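Local coordinates for protein phosphorylated carbohydrates phosphatase TM_1254 (Thermotoga maritima msb8, PDB 3KBB) that removes phosphate from sugar phosphates such as erythrose 4-phosphate, fructose 6-phosphate and mannose 6-phosphate, using a divalent metal, most actively cobalt, at residues V89-K97 and L121-V129. Sequence-based numbering, arbitrary orientation. Where two conformers were deposited one is given.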
loop_
_atom_site.group_PDB
_atom_site.type_symbol
_atom_site.label_atom_id
_atom_site.label_comp_id
_atom_site.label_asym_id
_atom_site.label_seq_id
_atom_site.Cartn_x
_atom_site.Cartn_y
_atom_site.Cartn_z
ATOM N N VAL A 89 13.291 3.847 2.817
ATOM C CA VAL A 89 12.170 4.726 2.481
ATOM C C VAL A 89 12.192 6.053 3.291
ATOM O O VAL A 89 11.944 7.143 2.745
ATOM C CB VAL A 89 10.829 3.958 2.603
ATOM C CG1 VAL A 89 9.667 4.911 2.525
ATOM C CG2 VAL A 89 10.771 2.917 1.514
ATOM N N ARG A 90 12.510 5.970 4.576
ATOM C CA ARG A 90 12.629 7.200 5.365
ATOM C C ARG A 90 13.647 8.167 4.752
ATOM O O ARG A 90 13.369 9.365 4.635
ATOM C CB ARG A 90 12.913 6.879 6.830
ATOM C CG ARG A 90 12.859 8.086 7.747
ATOM C CD ARG A 90 13.137 7.679 9.184
ATOM N NE ARG A 90 12.141 6.718 9.664
ATOM C CZ ARG A 90 10.983 7.080 10.227
ATOM N NH1 ARG A 90 10.669 8.366 10.367
ATOM N NH2 ARG A 90 10.134 6.152 10.621
ATOM N N GLU A 91 14.796 7.646 4.294
ATOM C CA GLU A 91 15.876 8.476 3.737
ATOM C C GLU A 91 15.390 9.149 2.448
ATOM O O GLU A 91 15.779 10.274 2.108
ATOM C CB GLU A 91 17.121 7.597 3.450
ATOM C CG GLU A 91 18.451 8.235 3.884
ATOM C CD GLU A 91 19.714 7.395 3.563
ATOM O OE1 GLU A 91 19.677 6.148 3.719
ATOM O OE2 GLU A 91 20.755 8.011 3.183
ATOM N N ALA A 92 14.557 8.425 1.707
ATOM C CA ALA A 92 13.983 8.927 0.482
ATOM C C ALA A 92 13.007 10.050 0.777
ATOM O O ALA A 92 13.045 11.075 0.104
ATOM C CB ALA A 92 13.282 7.808 -0.260
ATOM N N LEU A 93 12.148 9.869 1.785
ATOM C CA LEU A 93 11.210 10.943 2.172
ATOM C C LEU A 93 11.975 12.173 2.678
ATOM O O LEU A 93 11.670 13.321 2.302
ATOM C CB LEU A 93 10.228 10.458 3.240
ATOM C CG LEU A 93 9.334 9.265 2.854
ATOM C CD1 LEU A 93 8.460 8.912 4.047
ATOM C CD2 LEU A 93 8.492 9.664 1.693
ATOM N N GLU A 94 12.972 11.911 3.521
ATOM C CA GLU A 94 13.848 13.000 4.000
ATOM C C GLU A 94 14.511 13.744 2.834
ATOM O O GLU A 94 14.588 14.974 2.833
ATOM C CB GLU A 94 14.878 12.431 4.973
ATOM C CG GLU A 94 14.313 12.080 6.323
ATOM C CD GLU A 94 15.318 11.359 7.193
ATOM O OE1 GLU A 94 16.368 10.909 6.655
ATOM O OE2 GLU A 94 15.052 11.215 8.411
ATOM N N PHE A 95 14.970 13.009 1.821
ATOM C CA PHE A 95 15.601 13.643 0.679
ATOM C C PHE A 95 14.662 14.581 -0.093
ATOM O O PHE A 95 15.047 15.714 -0.436
ATOM C CB PHE A 95 16.245 12.586 -0.265
ATOM C CG PHE A 95 16.961 13.193 -1.443
ATOM C CD1 PHE A 95 18.200 13.831 -1.271
ATOM C CD2 PHE A 95 16.399 13.146 -2.716
ATOM C CE1 PHE A 95 18.852 14.401 -2.381
ATOM C CE2 PHE A 95 17.028 13.697 -3.820
ATOM C CZ PHE A 95 18.282 14.345 -3.639
ATOM N N VAL A 96 13.439 14.123 -0.397
ATOM C CA VAL A 96 12.490 15.007 -1.090
ATOM C C VAL A 96 12.281 16.301 -0.289
ATOM O O VAL A 96 12.261 17.397 -0.875
ATOM C CB VAL A 96 11.095 14.337 -1.320
ATOM C CG1 VAL A 96 10.182 15.292 -2.052
ATOM C CG2 VAL A 96 11.299 13.021 -2.138
ATOM N N LYS A 97 12.118 16.176 1.023
ATOM C CA LYS A 97 11.902 17.378 1.851
ATOM C C LYS A 97 13.138 18.285 1.809
ATOM O O LYS A 97 13.014 19.520 1.720
ATOM C CB LYS A 97 11.488 17.048 3.288
ATOM C CG LYS A 97 10.046 16.472 3.390
ATOM C CD LYS A 97 9.044 17.124 2.399
ATOM C CE LYS A 97 8.720 18.615 2.683
ATOM N NZ LYS A 97 7.942 19.258 1.557
ATOM N N LEU A 121 4.432 4.239 12.657
ATOM C CA LEU A 121 5.753 4.148 12.024
ATOM C C LEU A 121 6.447 5.499 11.956
ATOM O O LEU A 121 7.554 5.589 11.456
ATOM C CB LEU A 121 5.657 3.510 10.628
ATOM C CG LEU A 121 5.173 2.056 10.577
ATOM C CD1 LEU A 121 5.111 1.607 9.128
ATOM C CD2 LEU A 121 6.069 1.138 11.393
ATOM N N ASP A 122 5.796 6.534 12.480
ATOM C CA ASP A 122 6.316 7.903 12.427
ATOM C C ASP A 122 6.707 8.355 11.003
ATOM O O ASP A 122 7.772 8.931 10.795
ATOM C CB ASP A 122 7.503 8.081 13.404
ATOM C CG ASP A 122 7.885 9.522 13.590
ATOM O OD1 ASP A 122 6.992 10.394 13.543
ATOM O OD2 ASP A 122 9.095 9.813 13.744
ATOM N N LEU A 123 5.846 8.055 10.027
ATOM C CA LEU A 123 6.070 8.452 8.615
ATOM C C LEU A 123 5.077 9.523 8.208
ATOM O O LEU A 123 5.214 10.144 7.165
ATOM C CB LEU A 123 5.950 7.238 7.675
ATOM C CG LEU A 123 6.930 6.066 7.801
ATOM C CD1 LEU A 123 6.542 4.901 6.834
ATOM C CD2 LEU A 123 8.331 6.527 7.538
ATOM N N GLU A 124 4.090 9.781 9.075
ATOM C CA GLU A 124 3.053 10.737 8.759
ATOM C C GLU A 124 3.574 12.177 8.659
ATOM O O GLU A 124 3.128 12.961 7.841
ATOM C CB GLU A 124 1.993 10.627 9.834
ATOM C CG GLU A 124 0.628 10.991 9.412
ATOM C CD GLU A 124 -0.276 10.896 10.587
ATOM O OE1 GLU A 124 -0.595 9.749 10.973
ATOM O OE2 GLU A 124 -0.611 11.968 11.150
ATOM N N LYS A 125 4.563 12.520 9.480
ATOM C CA LYS A 125 5.077 13.881 9.521
ATOM C C LYS A 125 5.716 14.422 8.231
ATOM O O LYS A 125 5.831 15.653 8.032
ATOM C CB LYS A 125 6.090 13.977 10.668
ATOM C CG LYS A 125 7.300 13.071 10.478
ATOM C CD LYS A 125 8.278 13.166 11.650
ATOM C CE LYS A 125 9.448 12.274 11.362
ATOM N NZ LYS A 125 10.341 12.051 12.537
ATOM N N TYR A 126 6.136 13.535 7.329
ATOM C CA TYR A 126 6.741 14.001 6.077
ATOM C C TYR A 126 5.838 14.626 5.020
ATOM O O TYR A 126 6.290 15.400 4.138
ATOM C CB TYR A 126 7.569 12.873 5.433
ATOM C CG TYR A 126 8.616 12.335 6.349
ATOM C CD1 TYR A 126 9.795 13.053 6.558
ATOM C CD2 TYR A 126 8.415 11.150 7.052
ATOM C CE1 TYR A 126 10.760 12.568 7.417
ATOM C CE2 TYR A 126 9.407 10.652 7.943
ATOM C CZ TYR A 126 10.575 11.393 8.092
ATOM O OH TYR A 126 11.565 10.954 8.937
ATOM N N PHE A 127 4.576 14.226 5.020
ATOM C CA PHE A 127 3.723 14.528 3.890
ATOM C C PHE A 127 3.042 15.876 3.960
ATOM O O PHE A 127 2.574 16.280 5.023
ATOM C CB PHE A 127 2.708 13.394 3.752
ATOM C CG PHE A 127 3.370 12.091 3.354
ATOM C CD1 PHE A 127 3.731 11.896 2.030
ATOM C CD2 PHE A 127 3.711 11.159 4.304
ATOM C CE1 PHE A 127 4.384 10.749 1.645
ATOM C CE2 PHE A 127 4.335 9.969 3.955
ATOM C CZ PHE A 127 4.715 9.779 2.601
ATOM N N ASP A 128 2.981 16.539 2.817
ATOM C CA ASP A 128 2.266 17.779 2.618
ATOM C C ASP A 128 0.812 17.510 2.223
ATOM O O ASP A 128 -0.117 18.241 2.619
ATOM C CB ASP A 128 2.965 18.511 1.495
ATOM C CG ASP A 128 4.426 18.833 1.853
ATOM O OD1 ASP A 128 4.649 19.581 2.835
ATOM O OD2 ASP A 128 5.362 18.320 1.187
ATOM N N VAL A 129 0.624 16.464 1.428
ATOM C CA VAL A 129 -0.701 16.121 0.917
ATOM C C VAL A 129 -0.888 14.630 1.121
ATOM O O VAL A 129 0.014 13.833 0.793
ATOM C CB VAL A 129 -0.813 16.488 -0.584
ATOM C CG1 VAL A 129 -1.975 15.767 -1.277
ATOM C CG2 VAL A 129 -0.912 18.025 -0.775
HETATM O O HOH W 1 13.233 12.700 9.749
#
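A Schellman motif at Asp122 ends helix 111-120 of this HAD-fold phosphatase, and Arg90 of the neighbouring helix donates to carbonyl oxygens at this helix end. Arg90 NH2 bonds to Leu121 O at 2.8 Å, the acceptor lying in the guanidinium plane, while its NH1 gives one bond to Asp122 O (3.0 Å, N-H...O 154°) and one to Tyr126 OH (3.1 Å, 147°), both tilted from that plane. The bend at chi3 (-61°) swings the group across to these oxygens, and Leu123 CD2 sits over one guanidinium face, toward its rim. With the guanidinium gone, as in an alanine here, the Leu121 and Asp122 carbonyls and the Tyr126 hydroxyl would probably lose this donor, and the turn could shift more easily. The Tyr126 ring lies between Leu93 CB, a CH-pi contact (4.3 Å to the centroid), and Lys125 CG on the opposite face, while a water links its hydroxyl to Glu94 OE2. Leu93 CD2 also meets Phe127 CZ at 3.9 Å. One helical turn beyond Leu93, Lys97 NZ forms a salt bridge to Asp128 OD2 (2.8 Å), which accepts on its syn lone pair. Leu103 of strand 102-106 lies against Leu93, Tyr126 and Phe127, so helix 89-98 and the loop leading into edge strand 129-131 pack together over the parallel sheet, with helix 208-215 alongside at Phe95 and Val96.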